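Local coordinates for protein diaminopimelate decarboxylase (Methanocaldococcus jannaschii, PDB 1TWI) that catalyses the pyridoxal-phosphate-dependent decarboxylation of meso-diaminopimelate to L-lysine, the last step of lysine biosynthesis, at residues F15-D20 / V34-Q39. Numbering follows the deposited sequence.
Sequences FIDGYD and VMSEEQ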
ATOM      1  N   PHE A  15      27.288   3.350  10.885  1.00 12.68           N
ATOM      2  CA  PHE A  15      27.234   2.030  11.551  1.00 12.74           C
ATOM      3  C   PHE A  15      25.906   1.787  12.282  1.00 13.67           C
ATOM      4  O   PHE A  15      25.339   2.735  12.837  1.00 14.41           O
ATOM      5  CB  PHE A  15      28.381   1.887  12.593  1.00 12.46           C
ATOM      6  CG  PHE A  15      29.768   1.633  11.939  1.00 15.85           C
ATOM      7  CD1 PHE A  15      30.451   2.667  11.302  1.00 17.65           C
ATOM      8  CD2 PHE A  15      30.329   0.371  11.947  1.00 15.94           C
ATOM      9  CE1 PHE A  15      31.702   2.439  10.679  1.00 19.35           C
ATOM     10  CE2 PHE A  15      31.591   0.109  11.331  1.00 17.88           C
ATOM     11  CZ  PHE A  15      32.272   1.138  10.701  1.00 19.44           C
ATOM     12  N   ILE A  16      25.427   0.534  12.303  1.00 13.49           N
ATOM     13  CA  ILE A  16      24.197   0.180  13.043  1.00 13.09           C
ATOM     14  C   ILE A  16      24.627  -0.968  13.921  1.00 14.31           C
ATOM     15  O   ILE A  16      25.070  -2.007  13.400  1.00 14.88           O
ATOM     16  CB  ILE A  16      23.034  -0.311  12.099  1.00 13.44           C
ATOM     17  CG1 ILE A  16      22.693   0.817  11.096  1.00 12.01           C
ATOM     18  CG2 ILE A  16      21.793  -0.778  12.999  1.00 11.06           C
ATOM     19  CD1 ILE A  16      21.999   0.373   9.823  1.00 13.56           C
ATOM     20  N   ASP A  17      24.534  -0.789  15.240  1.00 12.83           N
ATOM     21  CA  ASP A  17      24.976  -1.816  16.176  1.00 14.01           C
ATOM     22  C   ASP A  17      26.420  -2.245  15.958  1.00 14.76           C
ATOM     23  O   ASP A  17      26.782  -3.407  16.217  1.00 12.94           O
ATOM     24  CB  ASP A  17      24.095  -3.050  16.106  1.00 16.27           C
ATOM     25  CG  ASP A  17      22.763  -2.826  16.770  1.00 16.42           C
ATOM     26  OD1 ASP A  17      22.720  -2.132  17.812  1.00 15.63           O
ATOM     27  OD2 ASP A  17      21.759  -3.363  16.271  1.00 18.51           O
ATOM     28  N   GLY A  18      27.245  -1.315  15.477  1.00 13.93           N
ATOM     29  CA  GLY A  18      28.630  -1.686  15.252  1.00 17.41           C
ATOM     30  C   GLY A  18      28.912  -2.303  13.876  1.00 16.82           C
ATOM     31  O   GLY A  18      30.092  -2.566  13.567  1.00 15.11           O
ATOM     32  N   TYR A  19      27.874  -2.547  13.062  1.00 14.22           N
ATOM     33  CA  TYR A  19      28.111  -3.105  11.725  1.00 13.40           C
ATOM     34  C   TYR A  19      28.116  -2.002  10.651  1.00 15.21           C
ATOM     35  O   TYR A  19      27.235  -1.156  10.596  1.00 13.24           O
ATOM     36  CB  TYR A  19      27.042  -4.146  11.413  1.00 14.14           C
ATOM     37  CG  TYR A  19      27.055  -5.282  12.412  1.00 13.33           C
ATOM     38  CD1 TYR A  19      27.976  -6.342  12.292  1.00 16.71           C
ATOM     39  CD2 TYR A  19      26.169  -5.305  13.502  1.00 13.27           C
ATOM     40  CE1 TYR A  19      28.001  -7.404  13.245  1.00 15.94           C
ATOM     41  CE2 TYR A  19      26.211  -6.348  14.443  1.00 13.04           C
ATOM     42  CZ  TYR A  19      27.130  -7.387  14.290  1.00 15.12           C
ATOM     43  OH  TYR A  19      27.142  -8.440  15.181  1.00 16.59           O
ATOM     44  N   ASP A  20      29.120  -2.012   9.801  1.00 15.42           N
ATOM     45  CA  ASP A  20      29.247  -1.017   8.714  1.00 18.71           C
ATOM     46  C   ASP A  20      28.013  -1.107   7.762  1.00 17.72           C
ATOM     47  O   ASP A  20      27.805  -2.134   7.124  1.00 18.28           O
ATOM     48  CB  ASP A  20      30.539  -1.367   7.977  1.00 19.75           C
ATOM     49  CG  ASP A  20      30.904  -0.390   6.916  1.00 21.46           C
ATOM     50  OD1 ASP A  20      30.138  -0.225   5.952  1.00 21.48           O
ATOM     51  OD2 ASP A  20      31.999   0.193   7.043  1.00 24.67           O
ATOM     52  N   VAL A  34      17.257  -3.017   7.794  1.00 10.32           N
ATOM     53  CA  VAL A  34      18.169  -3.492   8.848  1.00  9.70           C
ATOM     54  C   VAL A  34      17.386  -3.195  10.162  1.00  9.80           C
ATOM     55  O   VAL A  34      16.982  -2.041  10.437  1.00 11.24           O
ATOM     56  CB  VAL A  34      19.514  -2.696   8.836  1.00  9.87           C
ATOM     57  CG1 VAL A  34      20.485  -3.185   9.995  1.00  9.81           C
ATOM     58  CG2 VAL A  34      20.202  -2.879   7.451  1.00  8.37           C
ATOM     59  N   MET A  35      17.204  -4.205  10.987  1.00  9.88           N
ATOM     60  CA  MET A  35      16.494  -4.024  12.232  1.00  9.57           C
ATOM     61  C   MET A  35      17.507  -4.201  13.324  1.00  8.70           C
ATOM     62  O   MET A  35      18.182  -5.239  13.351  1.00  8.80           O
ATOM     63  CB  MET A  35      15.394  -5.098  12.382  1.00 12.03           C
ATOM     64  CG  MET A  35      14.218  -4.879  11.381  1.00 13.63           C
ATOM     65  SD  MET A  35      13.288  -3.293  11.701  1.00 14.16           S
ATOM     66  CE  MET A  35      12.469  -3.648  13.190  1.00 12.33           C
ATOM     67  N   SER A  36      17.600  -3.229  14.239  1.00  8.93           N
ATOM     68  CA  SER A  36      18.567  -3.312  15.372  1.00  9.88           C
ATOM     69  C   SER A  36      17.914  -4.036  16.554  1.00 11.96           C
ATOM     70  O   SER A  36      16.927  -3.548  17.164  1.00 11.15           O
ATOM     71  CB  SER A  36      18.995  -1.897  15.838  1.00  9.43           C
ATOM     72  OG  SER A  36      19.710  -1.989  17.070  1.00 11.01           O
ATOM     73  N   GLU A  37      18.455  -5.204  16.892  1.00 11.36           N
ATOM     74  CA  GLU A  37      17.908  -5.960  17.999  1.00 10.70           C
ATOM     75  C   GLU A  37      18.083  -5.177  19.291  1.00 11.42           C
ATOM     76  O   GLU A  37      17.175  -5.128  20.115  1.00 11.49           O
ATOM     77  CB  GLU A  37      18.629  -7.309  18.122  1.00 12.13           C
ATOM     78  CG  GLU A  37      18.199  -8.123  19.353  1.00 14.15           C
ATOM     79  CD  GLU A  37      18.899  -9.470  19.338  1.00 18.15           C
ATOM     80  OE1 GLU A  37      18.316 -10.441  18.839  1.00 19.12           O
ATOM     81  OE2 GLU A  37      20.056  -9.559  19.768  1.00 20.40           O
ATOM     82  N   GLU A  38      19.249  -4.564  19.493  1.00 10.76           N
ATOM     83  CA  GLU A  38      19.444  -3.797  20.741  1.00 12.54           C
ATOM     84  C   GLU A  38      18.489  -2.578  20.806  1.00 11.45           C
ATOM     85  O   GLU A  38      18.003  -2.226  21.876  1.00 12.09           O
ATOM     86  CB  GLU A  38      20.921  -3.332  20.837  1.00 14.70           C
ATOM     87  CG  GLU A  38      21.294  -2.479  22.066  1.00 19.35           C
ATOM     88  CD  GLU A  38      21.162  -3.196  23.423  1.00 23.68           C
ATOM     89  OE1 GLU A  38      21.145  -4.454  23.491  1.00 23.02           O
ATOM     90  OE2 GLU A  38      21.093  -2.463  24.441  1.00 26.89           O
ATOM     91  N   GLN A  39      18.247  -1.894  19.694  1.00 10.93           N
ATOM     92  CA  GLN A  39      17.323  -0.768  19.783  1.00 10.62           C
ATOM     93  C   GLN A  39      15.902  -1.256  20.245  1.00 11.73           C
ATOM     94  O   GLN A  39      15.196  -0.549  20.993  1.00 11.81           O
ATOM     95  CB  GLN A  39      17.185  -0.059  18.414  1.00 10.78           C
ATOM     96  CG  GLN A  39      16.298   1.180  18.505  1.00  8.93           C
ATOM     97  CD  GLN A  39      16.938   2.235  19.417  1.00  8.80           C
ATOM     98  OE1 GLN A  39      16.446   2.532  20.535  1.00 13.40           O
ATOM     99  NE2 GLN A  39      18.060   2.762  18.976  1.00  7.25           N
TER
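D17 and S36 are the residues whose CA atoms come nearest across the contact, 6.6 Å apart. D17 lies in the type I' turn I16-Y19, which joins strands 13-16 and 19-20 as a hairpin. I16 and Y19 close the turn with two backbone hydrogen bonds. S36 ends strand 32-36 and is the N-cap of helix 37-58. No backbone hydrogen bond links the segments, so side chains make the contact.

S36 OG donates to D17 OD2 at 2.6 Å, meeting it on the syn side, 23° out of the carboxylate plane. The same OG accepts from Q39 N at 3.0 Å, the capping bond of the helix. The helix start and the hairpin turn thus share one hydroxyl. D17 OD1 packs on E38 CB at 3.7 Å, while the bent E38 chain carries its carboxylate away.

Next to this polar pair, I16 and V34 meet tip to tip, CD1 to CG1 at 3.9 Å. I16 CG2 also rests near S36 CB, at 4.1 Å.

D17 OD2 takes a second hydrogen bond, from T406 OG1. The I16 side chain touches T406 and Y301, and that of V34 touches T406. Away from the annotated sites, the contact lays the N-terminal three-stranded antiparallel sheet against the mixed sheet. There strand 32-36 runs between strands 300-311 and 402-407, then leads through helix 37-58 into the parallel TIM-barrel sheet.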